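Local coordinates for Lmo2812 protein (PDB 5ZQA), which probably trims cell-wall peptidoglycan as a serine-type D-Ala-D-Ala carboxypeptidase, a penicillin-binding protein of the peptidase S11 family, at residues A61-L66 / G224-F229; T68-L73 / I186-E191; N79-D84 / W109-L114; L150-K155 / F179-K184. One frame throughout, in Å; residues are numbered along the deposited sequence.

In the fold
From the N terminus, the chain first enters the turn at 61-66, whose partner strand 224-229 comes 158 residues later, so contact 1 closes the largest loop and the other three nest inside it. Contacts 3 and 4 lie in series within the loop closed by contact 2. Contact 2 touches each of the others, I186 meeting L225, L73 meeting W83 and F70 meeting K184, whereas contacts 3 and 4 stay about 14 Å apart at their nearest atoms. Contacts 1 and 2 tie helix 65-77 to the edge strand 222-230 and to the end of helix 175-188, contact 3 joins its exit loop to the start of helix 111-120, and contact 4 packs the loop after helix 139-150 on helix 175-188.

Contact 1: residues A61-L66 / G224-F229; sequences ASLSKL and GLKTGF
L66 packs against L225 and K226 at the buried end of the contact, where its CD1 lies 3.8 Å from CD2 of L225 and its CD2 3.9 Å from CB of K226. The side chains of L66 and K226 run antiparallel, alongside each other. Next to them L63 lays its CD2 on the strand backbone, 3.3 Å from O of K226. I238, on the adjacent strand, backs L63, L66 and L225 alike, and L225 and K226 form a classic beta bulge opposite it. K226 starts extended (chi1 -173°) and then bends at chi2 and chi4, which carries CE past the turn, 3.7 Å from CD of K65, and brings NZ back to O of its neighbour T227 at 2.9 Å. That donor stands tilted 28° from the carbonyl plane; NZ is also hydrogen-bonded to S122 OG, its strongest partner.

Contact is sparser toward F229, an exposed residue whose CB points away from 61-66. No direct hydrogen bond crosses between the segments; instead a water accepts from both S62 N and F229 N, the latter at 2.8 Å, and S62 itself is only partly buried. K65 NZ donates to S62 OG at 2.7 Å and also bonds N124 and S162, a network that would hold the lysine end beside the serine hydroxyl. S122 OG bonds S62 OG as well. S62 and K65, the predicted acyl-ester serine and proton acceptor, thus face K226 of a KTG sequence across the cleft: the SxxK and KTG elements of a penicillin-binding-protein active site.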
# COMPACT_ATOMS: atom_id res chain seq x y z
N ALA A 61 -3.68 -4.53 6.95
CA ALA A 61 -2.27 -4.92 7.11
C ALA A 61 -1.31 -3.94 6.41
O ALA A 61 -1.43 -2.73 6.60
CB ALA A 61 -2.08 -6.34 6.60
N SER A 62 -0.40 -4.45 5.58
CA SER A 62 0.61 -3.60 4.94
C SER A 62 0.06 -2.59 3.93
O SER A 62 0.82 -1.74 3.45
CB SER A 62 1.66 -4.47 4.24
OG SER A 62 2.57 -5.01 5.20
N LEU A 63 -1.22 -2.64 3.61
CA LEU A 63 -1.77 -1.57 2.77
C LEU A 63 -1.63 -0.25 3.51
O LEU A 63 -1.61 0.82 2.90
CB LEU A 63 -3.23 -1.84 2.37
CG LEU A 63 -3.48 -3.14 1.59
CD1 LEU A 63 -4.96 -3.28 1.25
CD2 LEU A 63 -2.63 -3.19 0.32
N SER A 64 -1.50 -0.33 4.84
CA SER A 64 -1.22 0.84 5.67
C SER A 64 0.00 1.62 5.21
O SER A 64 0.08 2.85 5.42
CB SER A 64 -1.00 0.44 7.13
OG SER A 64 -2.14 -0.19 7.68
N LYS A 65 0.95 0.92 4.60
CA LYS A 65 2.17 1.57 4.15
C LYS A 65 1.94 2.63 3.08
O LYS A 65 2.79 3.50 2.87
CB LYS A 65 3.16 0.52 3.63
CG LYS A 65 3.68 -0.40 4.72
CD LYS A 65 4.53 -1.50 4.13
CE LYS A 65 5.28 -2.28 5.21
NZ LYS A 65 4.37 -3.18 5.94
N LEU A 66 0.78 2.61 2.43
CA LEU A 66 0.46 3.67 1.47
C LEU A 66 0.26 5.01 2.19
O LEU A 66 0.61 6.06 1.65
CB LEU A 66 -0.78 3.33 0.64
CG LEU A 66 -0.55 2.15 -0.31
CD1 LEU A 66 -1.83 1.77 -1.03
CD2 LEU A 66 0.54 2.46 -1.34
N GLY A 224 1.21 -0.24 -10.33
CA GLY A 224 1.15 -0.23 -8.88
C GLY A 224 0.07 -1.20 -8.41
O GLY A 224 -0.55 -1.86 -9.24
N LEU A 225 -0.20 -1.25 -7.10
CA LEU A 225 0.31 -0.31 -6.13
C LEU A 225 0.91 -0.96 -4.87
O LEU A 225 1.99 -0.60 -4.44
CB LEU A 225 -0.82 0.65 -5.72
CG LEU A 225 -0.48 1.96 -5.02
CD1 LEU A 225 0.47 2.81 -5.86
CD2 LEU A 225 -1.77 2.72 -4.75
N LYS A 226 0.18 -1.88 -4.24
CA LYS A 226 0.66 -2.43 -2.96
C LYS A 226 -0.06 -3.70 -2.54
O LYS A 226 -1.28 -3.78 -2.62
CB LYS A 226 0.49 -1.38 -1.84
CG LYS A 226 1.11 -1.78 -0.49
CD LYS A 226 2.63 -1.64 -0.49
CE LYS A 226 3.26 -2.31 0.71
NZ LYS A 226 3.24 -3.81 0.61
N THR A 227 0.71 -4.67 -2.05
CA THR A 227 0.18 -5.91 -1.48
C THR A 227 0.03 -5.84 0.03
O THR A 227 0.61 -4.98 0.69
CB THR A 227 1.11 -7.10 -1.77
OG1 THR A 227 2.41 -6.82 -1.23
CG2 THR A 227 1.25 -7.36 -3.25
N GLY A 228 -0.74 -6.78 0.58
CA GLY A 228 -0.77 -7.01 2.02
C GLY A 228 -1.07 -8.47 2.29
O GLY A 228 -1.71 -9.13 1.47
N PHE A 229 -0.59 -8.98 3.42
CA PHE A 229 -0.97 -10.32 3.86
C PHE A 229 -0.77 -10.54 5.35
O PHE A 229 0.32 -10.32 5.86
CB PHE A 229 -0.20 -11.42 3.14
CG PHE A 229 -0.34 -12.76 3.81
CD1 PHE A 229 -1.56 -13.42 3.78
CD2 PHE A 229 0.70 -13.31 4.53
CE1 PHE A 229 -1.72 -14.63 4.42
CE2 PHE A 229 0.55 -14.52 5.17
CZ PHE A 229 -0.66 -15.18 5.12
O HOH W 1 0.77 -7.28 5.24

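Contact 2: residues T68-L73 / I186-E191; sequences TAFLVL and ISTHPE. With MG (magnesium ion), chain C.
The imidazole of H189 receives L73 over one face and F70 at its edge. CB of L73 sits 3.5 Å from the ring centroid and 9° off its normal, a CH-pi contact, while CE1 of F70 lies near the imidazole plane at 3.9 Å from CD2 of H189. The two rings make an offset edge-to-face pair, with H189 presenting its edge to the phenyl face, centroids 5.4 Å apart and planes at 80°. CE1 of F70 also meets CB of T188, obliquely to the phenyl plane.

Both imidazole nitrogens are engaged: ND1 binds a magnesium ion at 2.1 Å, and NE2 is hydrogen-bonded to E74 OE2, so the ring's rotation is probably fixed from two ends as well as by packing. E191 OE2 is a second metal ligand at 1.9 Å. Its side chain folds back (chi1 78°, with a further bend at chi2), bringing the carboxylate to the ion and OE2 to 3.6 Å from CD2 of L73. A metal-bound water completes the link across the segments by donating to L73 O at 3.1 Å.

H189 is the first residue to leave helical geometry at the end of helix 175-188, and the site is therefore built where that helix stops against the flank of helix 65-77. L185 packs on F70 and L73, helix 111-120 reaches L73 through Y115, and helix 139-150 touches F70 through Q146.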
# COMPACT_ATOMS: atom_id res chain seq x y z
N THR A 68 1.72 5.75 5.13
CA THR A 68 3.07 6.13 5.53
C THR A 68 3.84 6.73 4.35
O THR A 68 4.50 7.74 4.51
CB THR A 68 3.81 4.92 6.13
OG1 THR A 68 3.01 4.41 7.21
CG2 THR A 68 5.20 5.30 6.67
N ALA A 69 3.72 6.12 3.16
CA ALA A 69 4.35 6.66 1.95
C ALA A 69 3.87 8.09 1.69
O ALA A 69 4.68 8.98 1.39
CB ALA A 69 4.07 5.76 0.74
N PHE A 70 2.56 8.30 1.78
CA PHE A 70 1.99 9.63 1.55
C PHE A 70 2.63 10.66 2.47
O PHE A 70 3.04 11.74 2.02
CB PHE A 70 0.46 9.62 1.75
CG PHE A 70 -0.20 10.93 1.40
CD1 PHE A 70 -0.55 11.20 0.09
CD2 PHE A 70 -0.43 11.89 2.37
CE1 PHE A 70 -1.15 12.41 -0.24
CE2 PHE A 70 -1.02 13.09 2.03
CZ PHE A 70 -1.38 13.35 0.73
N LEU A 71 2.75 10.31 3.74
CA LEU A 71 3.31 11.24 4.72
C LEU A 71 4.82 11.47 4.54
O LEU A 71 5.30 12.59 4.78
CB LEU A 71 2.98 10.75 6.13
CG LEU A 71 1.49 10.93 6.45
CD1 LEU A 71 1.12 10.26 7.76
CD2 LEU A 71 1.11 12.41 6.50
N VAL A 72 5.56 10.45 4.11
CA VAL A 72 6.96 10.62 3.76
C VAL A 72 7.11 11.59 2.60
O VAL A 72 7.92 12.53 2.65
CB VAL A 72 7.60 9.27 3.40
CG1 VAL A 72 8.95 9.46 2.74
CG2 VAL A 72 7.72 8.41 4.67
N LEU A 73 6.30 11.39 1.56
CA LEU A 73 6.38 12.21 0.36
C LEU A 73 5.96 13.66 0.65
O LEU A 73 6.58 14.61 0.13
CB LEU A 73 5.53 11.60 -0.75
CG LEU A 73 6.10 10.27 -1.24
CD1 LEU A 73 5.09 9.53 -2.11
CD2 LEU A 73 7.40 10.48 -2.00
N ILE A 186 -1.74 8.95 -5.53
CA ILE A 186 -1.29 9.00 -6.91
C ILE A 186 -1.45 10.40 -7.52
O ILE A 186 -0.56 10.87 -8.24
CB ILE A 186 -2.04 7.94 -7.75
CG1 ILE A 186 -1.62 6.54 -7.32
CG2 ILE A 186 -1.79 8.14 -9.25
CD1 ILE A 186 -2.49 5.43 -7.91
N SER A 187 -2.54 11.10 -7.24
CA SER A 187 -2.75 12.43 -7.81
C SER A 187 -1.81 13.47 -7.20
O SER A 187 -1.31 14.37 -7.89
CB SER A 187 -4.21 12.86 -7.65
OG SER A 187 -4.55 13.07 -6.29
N THR A 188 -1.55 13.35 -5.90
CA THR A 188 -0.70 14.30 -5.19
C THR A 188 0.78 14.02 -5.40
O THR A 188 1.61 14.95 -5.48
CB THR A 188 -1.01 14.28 -3.68
OG1 THR A 188 -2.41 14.48 -3.48
CG2 THR A 188 -0.24 15.36 -2.96
N HIS A 189 1.12 12.73 -5.50
CA HIS A 189 2.50 12.30 -5.68
C HIS A 189 2.60 11.26 -6.78
O HIS A 189 2.87 10.09 -6.51
CB HIS A 189 3.07 11.73 -4.36
CG HIS A 189 3.06 12.72 -3.25
ND1 HIS A 189 3.99 13.73 -3.15
CD2 HIS A 189 2.19 12.90 -2.22
CE1 HIS A 189 3.72 14.48 -2.09
NE2 HIS A 189 2.63 14.00 -1.51
N PRO A 190 2.41 11.68 -8.04
CA PRO A 190 2.44 10.74 -9.16
C PRO A 190 3.74 9.94 -9.24
O PRO A 190 3.74 8.83 -9.75
CB PRO A 190 2.27 11.64 -10.40
CG PRO A 190 2.50 13.03 -9.92
CD PRO A 190 2.16 13.07 -8.48
N GLU A 191 4.83 10.50 -8.71
CA GLU A 191 6.12 9.82 -8.75
C GLU A 191 6.13 8.54 -7.90
O GLU A 191 7.06 7.76 -8.01
CB GLU A 191 7.23 10.77 -8.30
CG GLU A 191 7.36 10.99 -6.80
CD GLU A 191 6.39 12.01 -6.22
OE1 GLU A 191 5.53 12.56 -6.95
OE2 GLU A 191 6.49 12.27 -5.00
MG MG C . 5.79 13.83 -4.19
O HOH W 2 7.28 14.10 -2.82

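Contact 3: residues N79-D84 / W109-L114; sequences NELSWD and WSVRDL
R112 leaves its helix with CG opposite the backbone N (chi1 166°) and then turns at chi2 and chi3, folding its guanidinium back over W83; the indole meets it with CG beside its own backbone N (chi1 -73°). The result is a flat stack, the two planes 21° apart. CZ of R112 lies 3.8 Å from the centroid of the W83 six-membered ring, almost on its normal, which makes this a cation-pi contact. NH2 is the branch that comes lowest, 3.3 Å from CE2 of W83.

The backbone reinforces the pairing. R112 N donates to W83 O at 3.1 Å, and the same pair of residues is thereby joined at both main chain and side chain. Beside it, CG1 of V111 touches CE3 of W83 at 3.8 Å, their side chains crossing at about a right angle, and meets CD2 of L81 tip to tip at 3.9 Å. CB of V111 also rests 3.6 Å from O of S82.

Helix 65-77 packs behind this group, with V72 against L81, and L73 and V76 against W83, whose ring also meets Y115 edge-to-face. L130 of helix 124-135 packs on V111. At the start of helix 111-120, S110 OG accepts from D113 N at 3.1 Å, an N-cap bond. This is the N-capped start of helix 111-120, held by the loop that leaves helix 65-77 after the Schellman motif at N79.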
# COMPACT_ATOMS: atom_id res chain seq x y z
N ASN A 79 9.82 20.25 2.85
CA ASN A 79 11.15 20.60 3.34
C ASN A 79 11.36 20.16 4.79
O ASN A 79 12.08 20.81 5.56
CB ASN A 79 11.38 22.11 3.18
CG ASN A 79 12.85 22.49 3.10
OD1 ASN A 79 13.71 21.66 2.81
ND2 ASN A 79 13.15 23.76 3.36
N GLU A 80 10.76 19.03 5.15
CA GLU A 80 10.78 18.53 6.52
C GLU A 80 11.53 17.20 6.64
O GLU A 80 11.65 16.65 7.74
CB GLU A 80 9.35 18.34 7.05
CG GLU A 80 8.56 19.63 7.20
CD GLU A 80 7.06 19.42 7.32
OE1 GLU A 80 6.58 18.27 7.14
OE2 GLU A 80 6.35 20.41 7.58
N LEU A 81 12.01 16.69 5.51
CA LEU A 81 12.65 15.38 5.44
C LEU A 81 13.51 15.34 4.19
O LEU A 81 13.10 15.84 3.14
CB LEU A 81 11.60 14.26 5.41
CG LEU A 81 12.08 12.81 5.38
CD1 LEU A 81 12.63 12.39 6.73
CD2 LEU A 81 10.94 11.88 4.97
N SER A 82 14.72 14.78 4.30
CA SER A 82 15.59 14.63 3.15
C SER A 82 15.78 13.16 2.80
O SER A 82 15.86 12.31 3.68
CB SER A 82 16.95 15.28 3.43
OG SER A 82 16.81 16.68 3.57
N TRP A 83 15.85 12.87 1.50
CA TRP A 83 16.01 11.51 1.04
C TRP A 83 17.33 10.87 1.50
O TRP A 83 17.44 9.64 1.56
CB TRP A 83 15.93 11.45 -0.49
CG TRP A 83 14.55 11.65 -1.06
CD1 TRP A 83 14.15 12.65 -1.90
CD2 TRP A 83 13.41 10.81 -0.87
NE1 TRP A 83 12.83 12.49 -2.24
CE2 TRP A 83 12.35 11.36 -1.61
CE3 TRP A 83 13.18 9.64 -0.14
CZ2 TRP A 83 11.08 10.80 -1.64
CZ3 TRP A 83 11.91 9.08 -0.17
CH2 TRP A 83 10.88 9.66 -0.92
N ASP A 84 18.33 11.69 1.82
CA ASP A 84 19.64 11.15 2.19
C ASP A 84 19.86 11.04 3.69
O ASP A 84 20.96 10.66 4.12
CB ASP A 84 20.76 11.99 1.57
CG ASP A 84 20.86 13.37 2.19
OD1 ASP A 84 19.83 13.89 2.67
OD2 ASP A 84 21.98 13.94 2.19
N TRP A 109 20.10 2.81 6.99
CA TRP A 109 19.69 3.01 5.59
C TRP A 109 19.25 4.43 5.35
O TRP A 109 18.76 5.09 6.26
CB TRP A 109 18.53 2.09 5.22
CG TRP A 109 18.85 0.64 5.29
CD1 TRP A 109 18.92 -0.13 6.42
CD2 TRP A 109 19.15 -0.23 4.20
NE1 TRP A 109 19.26 -1.43 6.09
CE2 TRP A 109 19.41 -1.51 4.73
CE3 TRP A 109 19.24 -0.04 2.81
CZ2 TRP A 109 19.73 -2.60 3.93
CZ3 TRP A 109 19.57 -1.12 2.02
CH2 TRP A 109 19.81 -2.39 2.58
N SER A 110 19.37 4.88 4.10
CA SER A 110 18.83 6.18 3.72
C SER A 110 17.31 6.14 3.71
O SER A 110 16.70 5.09 3.52
CB SER A 110 19.35 6.62 2.35
OG SER A 110 18.80 5.80 1.33
N VAL A 111 16.70 7.30 3.93
CA VAL A 111 15.25 7.44 3.82
C VAL A 111 14.75 6.95 2.46
O VAL A 111 13.72 6.27 2.38
CB VAL A 111 14.83 8.91 4.06
CG1 VAL A 111 13.40 9.16 3.61
CG2 VAL A 111 15.03 9.27 5.54
N ARG A 112 15.49 7.26 1.40
CA ARG A 112 15.17 6.75 0.07
C ARG A 112 15.06 5.22 0.07
O ARG A 112 14.07 4.65 -0.39
CB ARG A 112 16.22 7.20 -0.94
CG ARG A 112 16.19 6.47 -2.28
CD ARG A 112 14.88 6.65 -3.02
NE ARG A 112 14.69 8.04 -3.43
CZ ARG A 112 13.57 8.51 -3.97
NH1 ARG A 112 12.52 7.72 -4.17
NH2 ARG A 112 13.51 9.80 -4.29
N ASP A 113 16.08 4.56 0.63
CA ASP A 113 16.10 3.11 0.59
C ASP A 113 15.03 2.51 1.50
O ASP A 113 14.46 1.47 1.18
CB ASP A 113 17.48 2.58 0.99
CG ASP A 113 18.51 2.72 -0.12
OD1 ASP A 113 18.14 3.05 -1.27
OD2 ASP A 113 19.69 2.46 0.16
N LEU A 114 14.75 3.17 2.62
CA LEU A 114 13.69 2.70 3.53
C LEU A 114 12.33 2.80 2.86
O LEU A 114 11.51 1.88 2.95
CB LEU A 114 13.71 3.51 4.82
CG LEU A 114 14.95 3.30 5.68
CD1 LEU A 114 14.97 4.34 6.78
CD2 LEU A 114 14.97 1.90 6.28

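Contact 4: residues L150-K155 / F179-K184; sequences LGMSSK and FLLSSK
L150 lies on the aliphatic part of K184, with CD2 3.4 Å from CG of the lysine, tighter than a usual carbon-carbon contact, and CD1 3.6 Å from that same CG. Their side chains cross at a slant. Bends at chi2 and chi3 lay the K184 chain along L150, with CE of K184 3.9 Å from L150 O. One residue on, G151 presents its carbonyl to a methyl: CD2 of L180 is 3.3 Å from O of G151. That methyl also lies 4.2 Å from CG of M152. The thioether reaches deeper, its bend at chi3 (73°) setting CE 3.9 Å from CB of L181, with SD equally near. No hydrogen bond joins the two segments, and the evidence is of apolar packing, supplemented by the G151 carbonyl.

Behind these contacts, helix 65-77 supports both sides: F70 packs on L150 and K184, and M67 on L181. F158 from a loop also touches L181. The chain turns toward M152 at G151, the first residue beyond helical geometry, whose positive phi of 103° accompanies two bonds back into the last turn. Further along, S153 OG accepts from K155 N at 3.0 Å and also bonds D177, linking the loop to helix 175-188 just upstream of F179.

What results is a Schellman motif ending helix 139-150, followed by an ST turn at S153, with the exit loop packed along helix 175-188.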
# COMPACT_ATOMS: atom_id res chain seq x y z
N LEU A 150 -7.88 14.10 4.24
CA LEU A 150 -8.04 13.68 2.85
C LEU A 150 -9.47 13.32 2.48
O LEU A 150 -9.79 13.20 1.30
CB LEU A 150 -7.15 12.49 2.56
CG LEU A 150 -5.67 12.84 2.49
CD1 LEU A 150 -4.89 11.63 1.98
CD2 LEU A 150 -5.45 14.07 1.62
N GLY A 151 -10.32 13.13 3.49
CA GLY A 151 -11.72 12.83 3.25
C GLY A 151 -12.13 11.38 3.44
O GLY A 151 -13.23 11.00 3.05
N MET A 152 -11.26 10.57 4.04
CA MET A 152 -11.61 9.17 4.28
C MET A 152 -12.68 9.08 5.37
O MET A 152 -12.82 9.98 6.20
CB MET A 152 -10.38 8.35 4.65
CG MET A 152 -9.29 8.35 3.59
SD MET A 152 -7.82 7.42 4.08
CE MET A 152 -8.38 5.73 3.96
N SER A 153 -13.42 7.98 5.38
CA SER A 153 -14.56 7.85 6.28
C SER A 153 -14.16 7.42 7.69
O SER A 153 -13.00 7.05 7.95
CB SER A 153 -15.59 6.86 5.72
OG SER A 153 -15.24 5.53 6.07
N SER A 154 -15.13 7.45 8.59
CA SER A 154 -14.89 7.02 9.96
C SER A 154 -14.68 5.51 10.09
O SER A 154 -14.38 5.02 11.18
CB SER A 154 -16.06 7.44 10.85
OG SER A 154 -17.24 6.77 10.44
N LYS A 155 -14.80 4.77 8.99
CA LYS A 155 -14.57 3.33 9.06
C LYS A 155 -13.09 2.98 8.98
O LYS A 155 -12.72 1.82 9.23
CB LYS A 155 -15.33 2.61 7.94
CG LYS A 155 -16.82 2.64 8.16
CD LYS A 155 -17.56 1.91 7.05
CE LYS A 155 -19.06 1.97 7.28
NZ LYS A 155 -19.82 1.19 6.26
N PHE A 179 -9.72 3.18 -2.01
CA PHE A 179 -9.72 3.87 -3.29
C PHE A 179 -9.35 5.35 -3.13
O PHE A 179 -8.54 5.87 -3.88
CB PHE A 179 -11.08 3.74 -3.99
CG PHE A 179 -11.26 4.71 -5.13
CD1 PHE A 179 -10.38 4.70 -6.21
CD2 PHE A 179 -12.30 5.62 -5.12
CE1 PHE A 179 -10.53 5.58 -7.26
CE2 PHE A 179 -12.46 6.51 -6.18
CZ PHE A 179 -11.57 6.49 -7.25
N LEU A 180 -9.96 6.00 -2.14
CA LEU A 180 -9.71 7.42 -1.90
C LEU A 180 -8.25 7.65 -1.52
O LEU A 180 -7.62 8.57 -2.04
CB LEU A 180 -10.63 7.94 -0.80
CG LEU A 180 -10.51 9.44 -0.49
CD1 LEU A 180 -10.55 10.28 -1.77
CD2 LEU A 180 -11.61 9.85 0.44
N LEU A 181 -7.73 6.84 -0.61
CA LEU A 181 -6.33 6.99 -0.21
C LEU A 181 -5.39 6.81 -1.39
O LEU A 181 -4.47 7.60 -1.60
CB LEU A 181 -5.98 6.00 0.89
CG LEU A 181 -4.51 5.91 1.27
CD1 LEU A 181 -3.96 7.26 1.70
CD2 LEU A 181 -4.32 4.85 2.35
N SER A 182 -5.64 5.76 -2.17
CA SER A 182 -4.77 5.44 -3.30
C SER A 182 -4.85 6.53 -4.37
O SER A 182 -3.83 6.91 -4.94
CB SER A 182 -5.15 4.08 -3.89
OG SER A 182 -4.99 3.06 -2.91
N SER A 183 -6.06 7.01 -4.64
CA SER A 183 -6.25 8.05 -5.65
C SER A 183 -5.56 9.35 -5.21
O SER A 183 -4.88 10.00 -6.02
CB SER A 183 -7.75 8.27 -5.90
OG SER A 183 -8.38 8.84 -4.78
N LYS A 184 -5.71 9.72 -3.94
CA LYS A 184 -5.08 10.93 -3.42
C LYS A 184 -3.56 10.81 -3.45
O LYS A 184 -2.85 11.76 -3.77
CB LYS A 184 -5.56 11.21 -2.00
CG LYS A 184 -5.11 12.55 -1.45
CD LYS A 184 -5.89 13.71 -2.05
CE LYS A 184 -7.36 13.66 -1.67
NZ LYS A 184 -8.03 14.92 -2.08